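Local coordinates for malate Synthase (Haloferax volcanii, PDB 3OYZ) that catalyses the Claisen condensation of acetyl-CoA with glyoxylate and the hydrolysis of the malyl-CoA intermediate to malate and CoA, a magnesium-dependent step of the glyoxylate cycle, at the interface of chains A and B. Coordinates in Å, arbitrary orientation; residue numbers count along the deposited sequence, not the author numbering. Chains: chain A/B, Malate Synthase.

Contacts 1 and 2 belong to one A-B interface, and the centres of their C-alpha atoms lie about 26 Å apart. They share no residue. Contact 1 joins helix 210-223 and the nearby A:Lys251 of chain A to helices 160-165, 190-197 and 210-223 and the loop residue B:Trp209 of chain B, mainly through side chains, whereas contact 2 pairs strand 279-281 of chain A with strand 337-339 of chain B through the backbone. The protein is in equilibrium between homotrimer and homohexamer, and the deposited assembly holds three chains. Two separated patches of different chemistry should fix the relative orientation of neighbouring subunits better than either alone.

Contact 1: the interface of chains A and B. Residues chain A 214, 217-218, 251; chain B 163, 193, 197, 209, 211-212, 215.
A:His214 and B:Glu163 meet tip to tip, and the bond between them is nearly straight: NE2 of the imidazole donates to the carboxylate OE2 at 2.8 Å (173° at the hydrogen). OE2 lies in the ring plane and accepts through its syn lone pair. With CG anti to the backbone N (chi1 178°) and an extended chain beyond, B:Glu163 carries its carboxylate out to this ring.

Two further donors grip the same oxygen. B:Asn215 ND2 donates to the anti lone pair of B:Glu163 OE2 at 2.9 Å, while A:Arg218 NH1 meets OE2 from above the carboxylate plane in a 3.3 Å salt bridge. The guanidinium reaches there by a bend at chi3 (80°), its plane steeply turned against the carboxylate. The phenol OH of B:Tyr193 holds the other oxygen of B:Glu163, OE1, at 2.7 Å from the syn side, tilted out of the carboxylate plane, fixing both ends. B:Met197 CG and B:Leu212 CD2 cover opposite faces of the B:Tyr193 ring, holding it in place. This cluster of donors would favour a charged B:Glu163.

A:His214 ND1 is linked through a water to B:Glu211 OE1, which binds that water at 2.7 Å. B:Glu211 also packs on the imidazole: its CB sits over the centre of one face, 3.6 Å from the centroid, in a CH-pi contact. In-plane hydrogen bonding and face packing together restrict rotation of the ring.

In apolar packing, B:Trp209 puts CE3 at the imidazole edge and CH2 against the backbone of A:Lys251, whose carbonyl O is fixed by a second-shell bond from A:Ser217 OG. The bent B:Met197 chain lays its sulphur, SD, 3.7 Å from A:Arg218 CA.

In this TIM-barrel enzyme, A:Ser217 and A:Arg218 follow A:His214 by about one turn of helix 210-223, facing the same helix of chain B and helices 160-165 and 190-197. The contact's centre is about 18 Å from B:Asp388, the predicted proton acceptor.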
ATOM      1  N   HIS A 214       5.844  -3.580   2.398  1.00 28.53           N
ATOM      2  CA  HIS A 214       4.968  -4.415   1.602  1.00 29.11           C
ATOM      3  C   HIS A 214       5.429  -4.538   0.140  1.00 28.13           C
ATOM      4  O   HIS A 214       5.577  -5.653  -0.389  1.00 26.37           O
ATOM      5  CB  HIS A 214       3.496  -3.984   1.619  1.00 28.22           C
ATOM      6  CG  HIS A 214       2.630  -4.817   0.720  1.00 31.20           C
ATOM      7  ND1 HIS A 214       2.025  -5.991   1.150  1.00 31.77           N
ATOM      8  CD2 HIS A 214       2.310  -4.686  -0.587  1.00 29.75           C
ATOM      9  CE1 HIS A 214       1.286  -6.478   0.166  1.00 32.83           C
ATOM     10  NE2 HIS A 214       1.472  -5.734  -0.913  1.00 33.69           N
ATOM     11  N   SER A 217       8.836  -6.381  -0.211  1.00 27.98           N
ATOM     12  CA  SER A 217       8.551  -7.818  -0.087  1.00 29.69           C
ATOM     13  C   SER A 217       7.874  -8.466  -1.295  1.00 29.18           C
ATOM     14  O   SER A 217       8.313  -9.523  -1.779  1.00 28.63           O
ATOM     15  CB  SER A 217       7.786  -8.081   1.227  1.00 30.82           C
ATOM     16  OG  SER A 217       7.400  -9.480   1.205  1.00 34.58           O
ATOM     17  N   ARG A 218       6.836  -7.816  -1.866  1.00 26.80           N
ATOM     18  CA  ARG A 218       6.195  -8.203  -3.112  1.00 26.14           C
ATOM     19  C   ARG A 218       7.148  -8.219  -4.270  1.00 25.67           C
ATOM     20  O   ARG A 218       7.210  -9.198  -5.035  1.00 27.09           O
ATOM     21  CB  ARG A 218       5.026  -7.195  -3.384  1.00 22.55           C
ATOM     22  CG  ARG A 218       4.408  -7.366  -4.758  1.00 29.20           C
ATOM     23  CD  ARG A 218       3.339  -6.283  -4.772  1.00 27.85           C
ATOM     24  NE  ARG A 218       3.964  -4.994  -5.066  1.00 27.43           N
ATOM     25  CZ  ARG A 218       3.328  -3.831  -5.138  1.00 32.70           C
ATOM     26  NH1 ARG A 218       2.018  -3.769  -4.951  1.00 26.97           N
ATOM     27  NH2 ARG A 218       4.005  -2.775  -5.571  1.00 28.52           N
ATOM     28  N   LYS A 251       4.849  -9.343   6.854  1.00 33.98           N
ATOM     29  CA  LYS A 251       4.806  -8.824   5.475  0.50 34.42           C
ATOM     30  C   LYS A 251       5.656  -9.713   4.569  1.00 34.18           C
ATOM     31  O   LYS A 251       5.728  -9.489   3.371  1.00 35.13           O
ATOM     32  CB  LYS A 251       5.375  -7.394   5.406  0.50 34.01           C
ATOM     33  CG  LYS A 251       4.641  -6.371   6.297  0.50 37.06           C
ATOM     34  CD  LYS A 251       5.230  -4.975   6.177  0.50 35.76           C
ATOM     35  CE  LYS A 251       4.293  -3.876   6.661  0.50 35.87           C
ATOM     36  NZ  LYS A 251       3.301  -4.210   7.715  0.50 33.72           N
TER
ATOM     37  N   GLU B 163      -0.478  -9.986  -8.168  1.00 25.44           N
ATOM     38  CA  GLU B 163      -0.821  -8.677  -7.579  1.00 28.91           C
ATOM     39  C   GLU B 163      -0.323  -7.547  -8.462  1.00 28.29           C
ATOM     40  O   GLU B 163      -1.060  -6.588  -8.757  1.00 29.41           O
ATOM     41  CB  GLU B 163      -0.214  -8.493  -6.174  1.00 29.68           C
ATOM     42  CG  GLU B 163      -0.496  -7.127  -5.517  1.00 29.15           C
ATOM     43  CD  GLU B 163       0.200  -7.058  -4.159  1.00 33.34           C
ATOM     44  OE1 GLU B 163       0.827  -8.074  -3.816  1.00 33.65           O
ATOM     45  OE2 GLU B 163       0.198  -6.050  -3.411  1.00 33.11           O
ATOM     46  N   TYR B 193      -1.028 -16.777  -0.728  1.00 30.07           N
ATOM     47  CA  TYR B 193      -0.265 -15.542  -0.874  1.00 29.38           C
ATOM     48  C   TYR B 193       0.742 -15.413   0.244  1.00 30.57           C
ATOM     49  O   TYR B 193       1.898 -15.067   0.018  1.00 30.24           O
ATOM     50  CB  TYR B 193      -1.256 -14.379  -0.826  1.00 29.28           C
ATOM     51  CG  TYR B 193      -0.618 -13.006  -1.006  1.00 31.06           C
ATOM     52  CD1 TYR B 193      -0.312 -12.542  -2.283  1.00 30.15           C
ATOM     53  CD2 TYR B 193      -0.379 -12.176   0.094  1.00 31.84           C
ATOM     54  CE1 TYR B 193       0.261 -11.229  -2.455  1.00 31.21           C
ATOM     55  CE2 TYR B 193       0.159 -10.909  -0.067  1.00 36.42           C
ATOM     56  CZ  TYR B 193       0.424 -10.421  -1.337  1.00 31.33           C
ATOM     57  OH  TYR B 193       0.990  -9.151  -1.369  1.00 34.84           O
ATOM     58  N   MET B 197       4.674 -14.954  -0.401  1.00 30.58           N
ATOM     59  CA  MET B 197       5.353 -13.809   0.173  1.00 30.02           C
ATOM     60  C   MET B 197       6.344 -14.254   1.271  1.00 33.32           C
ATOM     61  O   MET B 197       7.185 -13.406   1.687  1.00 31.33           O
ATOM     62  CB  MET B 197       4.329 -12.773   0.720  1.00 30.90           C
ATOM     63  CG  MET B 197       3.363 -12.188  -0.426  1.00 29.49           C
ATOM     64  SD  MET B 197       4.415 -10.946  -1.338  1.00 34.01           S
ATOM     65  CE  MET B 197       4.179  -9.557  -0.215  1.00 29.56           C
ATOM     66  N   TRP B 209      -2.705  -8.472   5.588  1.00 31.86           N
ATOM     67  CA  TRP B 209      -2.387  -7.945   4.213  1.00 30.85           C
ATOM     68  C   TRP B 209      -3.313  -6.825   3.745  1.00 32.57           C
ATOM     69  O   TRP B 209      -3.941  -6.916   2.681  1.00 32.26           O
ATOM     70  CB  TRP B 209      -2.522  -9.106   3.224  1.00 32.52           C
ATOM     71  CG  TRP B 209      -1.604 -10.250   3.482  1.00 29.24           C
ATOM     72  CD1 TRP B 209      -1.924 -11.543   3.775  1.00 30.55           C
ATOM     73  CD2 TRP B 209      -0.180 -10.192   3.329  1.00 30.65           C
ATOM     74  NE1 TRP B 209      -0.779 -12.279   3.825  1.00 30.83           N
ATOM     75  CE2 TRP B 209       0.310 -11.482   3.549  1.00 29.23           C
ATOM     76  CE3 TRP B 209       0.709  -9.163   2.973  1.00 30.56           C
ATOM     77  CZ2 TRP B 209       1.688 -11.783   3.496  1.00 28.07           C
ATOM     78  CZ3 TRP B 209       2.074  -9.468   2.867  1.00 32.50           C
ATOM     79  CH2 TRP B 209       2.550 -10.769   3.157  1.00 33.27           C
ATOM     80  N   GLU B 211      -2.614  -4.030   2.315  1.00 31.79           N
ATOM     81  CA  GLU B 211      -2.233  -3.529   0.975  1.00 32.04           C
ATOM     82  C   GLU B 211      -2.657  -4.426  -0.160  1.00 29.26           C
ATOM     83  O   GLU B 211      -3.072  -3.920  -1.216  1.00 29.41           O
ATOM     84  CB  GLU B 211      -0.721  -3.280   0.810  1.00 34.22           C
ATOM     85  CG  GLU B 211      -0.159  -2.298   1.853  1.00 45.38           C
ATOM     86  CD  GLU B 211       0.211  -2.945   3.196  1.00 51.09           C
ATOM     87  OE1 GLU B 211      -0.063  -4.169   3.418  1.00 60.28           O
ATOM     88  OE2 GLU B 211       0.732  -2.200   4.064  1.00 52.37           O
ATOM     89  N   LEU B 212      -2.605  -5.740   0.059  1.00 30.29           N
ATOM     90  CA  LEU B 212      -3.113  -6.637  -0.970  1.00 29.36           C
ATOM     91  C   LEU B 212      -4.577  -6.343  -1.279  1.00 28.52           C
ATOM     92  O   LEU B 212      -4.956  -6.307  -2.430  1.00 28.69           O
ATOM     93  CB  LEU B 212      -2.944  -8.106  -0.585  1.00 26.48           C
ATOM     94  CG  LEU B 212      -3.587  -9.118  -1.508  1.00 31.54           C
ATOM     95  CD1 LEU B 212      -3.122  -9.124  -2.987  1.00 33.19           C
ATOM     96  CD2 LEU B 212      -3.664 -10.531  -0.891  1.00 30.29           C
ATOM     97  N   ASN B 215      -4.962  -3.047  -3.112  1.00 27.99           N
ATOM     98  CA  ASN B 215      -4.607  -3.240  -4.539  1.00 28.28           C
ATOM     99  C   ASN B 215      -5.568  -4.075  -5.374  1.00 24.45           C
ATOM    100  O   ASN B 215      -5.742  -3.760  -6.553  1.00 27.79           O
ATOM    101  CB  ASN B 215      -3.194  -3.820  -4.619  1.00 29.26           C
ATOM    102  CG  ASN B 215      -2.155  -2.864  -3.995  1.00 31.30           C
ATOM    103  OD1 ASN B 215      -2.432  -1.676  -3.711  1.00 27.10           O
ATOM    104  ND2 ASN B 215      -1.054  -3.445  -3.569  1.00 28.28           N
TER
HETATM  105  O   HOH W   1       1.655  -6.045   4.240  1.00 50.22           O

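Contact 2: the interface of chains A and B. Residues chain A 279-282; chain B 336-338, 340.
A:Leu280 and B:Ser338 pair by their backbones in an antiparallel beta bridge. A:Leu280 N donates to B:Ser338 O at 2.8 Å. The return bond, B:Ser338 N to A:Leu280 O, is 3.1 Å long. This reciprocal pair, followed by a second bridge between A:Leu281 and B:Thr337, identifies a short antiparallel pairing of strand 279-281 with strand 337-339 across the chains. Beyond the strand end, A:Asp282 N makes a weak bond to B:Leu336 O at 2.9 Å, its angle at the hydrogen well away from straight. The carboxylate OD2 of A:Asp282 lies 3.1 Å from the same B:Leu336 O, an unfavourable meeting of two acceptors unless the carboxylate carries a proton, which is not seen.

Side chains pack on both sides of the paired backbones. On one side, A:Leu281 CD1 meets the methyl CG2 of B:Thr337 at 3.7 Å. With chi1 at 59°, B:Thr337 places that methyl anti to its own carbonyl carbon and OG1 between the backbone N and C. The CZ3 rim of the A:Trp279 indole lies beside B:Thr337 OG1 at 4.0 Å, and CE3 of the same ring faces B:Ser338 O. On the opposite side, A:Leu280 CD1 touches B:Val340 CG2 at 3.7 Å, the two branches crossing obliquely.

The contact's centre is about 39 Å from A:Asp388. Backbone pairing between chains of a known oligomer suggests that the site helps hold neighbouring subunits together.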
ATOM      1  N   TRP A 279       0.841 -20.205  25.609  1.00 62.67           N
ATOM      2  CA  TRP A 279      -0.495 -19.625  25.483  1.00 63.13           C
ATOM      3  C   TRP A 279      -0.481 -18.172  25.943  1.00 64.81           C
ATOM      4  O   TRP A 279       0.207 -17.852  26.900  1.00 65.57           O
ATOM      5  CB  TRP A 279      -1.529 -20.437  26.272  1.00 62.51           C
ATOM      6  CG  TRP A 279      -2.015 -21.701  25.586  1.00 58.04           C
ATOM      7  CD1 TRP A 279      -1.429 -22.936  25.639  1.00 51.10           C
ATOM      8  CD2 TRP A 279      -3.172 -21.839  24.726  1.00 55.27           C
ATOM      9  NE1 TRP A 279      -2.170 -23.843  24.898  1.00 54.57           N
ATOM     10  CE2 TRP A 279      -3.240 -23.194  24.328  1.00 55.72           C
ATOM     11  CE3 TRP A 279      -4.170 -20.955  24.280  1.00 55.93           C
ATOM     12  CZ2 TRP A 279      -4.240 -23.675  23.452  1.00 56.69           C
ATOM     13  CZ3 TRP A 279      -5.167 -21.428  23.454  1.00 57.81           C
ATOM     14  CH2 TRP A 279      -5.205 -22.786  23.050  1.00 57.10           C
ATOM     15  N   LEU A 280      -1.187 -17.267  25.273  1.00 67.61           N
ATOM     16  CA  LEU A 280      -1.209 -15.873  25.706  1.00 70.69           C
ATOM     17  C   LEU A 280      -2.639 -15.489  26.036  1.00 72.49           C
ATOM     18  O   LEU A 280      -3.576 -15.978  25.395  1.00 71.65           O
ATOM     19  CB  LEU A 280      -0.603 -14.914  24.668  1.00 71.02           C
ATOM     20  CG  LEU A 280       0.806 -15.254  24.171  1.00 73.55           C
ATOM     21  CD1 LEU A 280       1.178 -14.462  22.914  1.00 78.33           C
ATOM     22  CD2 LEU A 280       1.863 -15.049  25.257  1.00 75.68           C
ATOM     23  N   LEU A 281      -2.788 -14.630  27.044  1.00 75.74           N
ATOM     24  CA  LEU A 281      -4.095 -14.100  27.430  1.00 79.49           C
ATOM     25  C   LEU A 281      -4.088 -12.598  27.234  1.00 81.83           C
ATOM     26  O   LEU A 281      -3.227 -11.904  27.783  1.00 81.78           O
ATOM     27  CB  LEU A 281      -4.476 -14.452  28.873  1.00 79.45           C
ATOM     28  CG  LEU A 281      -5.948 -14.193  29.233  1.00 80.58           C
ATOM     29  CD1 LEU A 281      -6.945 -15.120  28.525  1.00 79.28           C
ATOM     30  CD2 LEU A 281      -6.176 -14.234  30.747  1.00 80.70           C
ATOM     31  N   ASP A 282      -5.052 -12.129  26.443  1.00 85.21           N
ATOM     32  CA  ASP A 282      -4.961 -10.805  25.828  1.00 89.02           C
ATOM     33  C   ASP A 282      -5.846  -9.756  26.498  1.00 90.99           C
ATOM     34  O   ASP A 282      -5.814  -8.589  26.084  1.00 91.12           O
ATOM     35  CB  ASP A 282      -5.193 -10.833  24.301  1.00 89.33           C
ATOM     36  CG  ASP A 282      -3.994 -11.401  23.498  1.00 91.13           C
ATOM     37  OD1 ASP A 282      -2.858 -10.857  23.573  1.00 87.07           O
ATOM     38  OD2 ASP A 282      -4.219 -12.402  22.765  1.00 90.62           O
TER
ATOM     39  N   LEU B 336      -9.938 -14.026  23.332  1.00 76.03           N
ATOM     40  CA  LEU B 336      -8.831 -13.438  24.103  1.00 74.71           C
ATOM     41  C   LEU B 336      -7.524 -14.245  24.181  1.00 72.95           C
ATOM     42  O   LEU B 336      -6.454 -13.691  24.450  1.00 72.06           O
ATOM     43  CB  LEU B 336      -9.290 -13.011  25.508  1.00 75.66           C
ATOM     44  CG  LEU B 336     -10.413 -11.980  25.687  1.00 76.18           C
ATOM     45  CD1 LEU B 336     -10.873 -12.006  27.143  1.00 75.46           C
ATOM     46  CD2 LEU B 336     -10.006 -10.563  25.223  1.00 78.05           C
ATOM     47  N   THR B 337      -7.608 -15.552  23.955  1.00 70.69           N
ATOM     48  CA  THR B 337      -6.417 -16.382  23.950  1.00 69.44           C
ATOM     49  C   THR B 337      -5.793 -16.523  22.555  1.00 68.16           C
ATOM     50  O   THR B 337      -6.481 -16.403  21.544  1.00 69.18           O
ATOM     51  CB  THR B 337      -6.737 -17.775  24.478  1.00 69.66           C
ATOM     52  OG1 THR B 337      -7.756 -18.355  23.652  1.00 70.72           O
ATOM     53  CG2 THR B 337      -7.255 -17.656  25.894  1.00 70.25           C
ATOM     54  N   SER B 338      -4.489 -16.770  22.503  1.00 65.29           N
ATOM     55  CA  SER B 338      -3.855 -17.331  21.311  1.00 62.86           C
ATOM     56  C   SER B 338      -2.751 -18.287  21.725  1.00 61.18           C
ATOM     57  O   SER B 338      -2.223 -18.186  22.830  1.00 62.63           O
ATOM     58  CB  SER B 338      -3.284 -16.231  20.413  1.00 63.40           C
ATOM     59  OG  SER B 338      -2.703 -15.204  21.186  1.00 60.75           O
ATOM     60  N   VAL B 340       1.086 -19.900  20.643  1.00 52.43           N
ATOM     61  CA  VAL B 340       2.311 -19.529  19.950  1.00 52.45           C
ATOM     62  C   VAL B 340       3.106 -20.812  19.863  1.00 53.07           C
ATOM     63  O   VAL B 340       3.831 -21.159  20.802  1.00 52.69           O
ATOM     64  CB  VAL B 340       3.104 -18.451  20.708  1.00 51.83           C
ATOM     65  CG1 VAL B 340       4.498 -18.240  20.100  1.00 52.16           C
ATOM     66  CG2 VAL B 340       2.362 -17.135  20.698  1.00 50.39           C
TER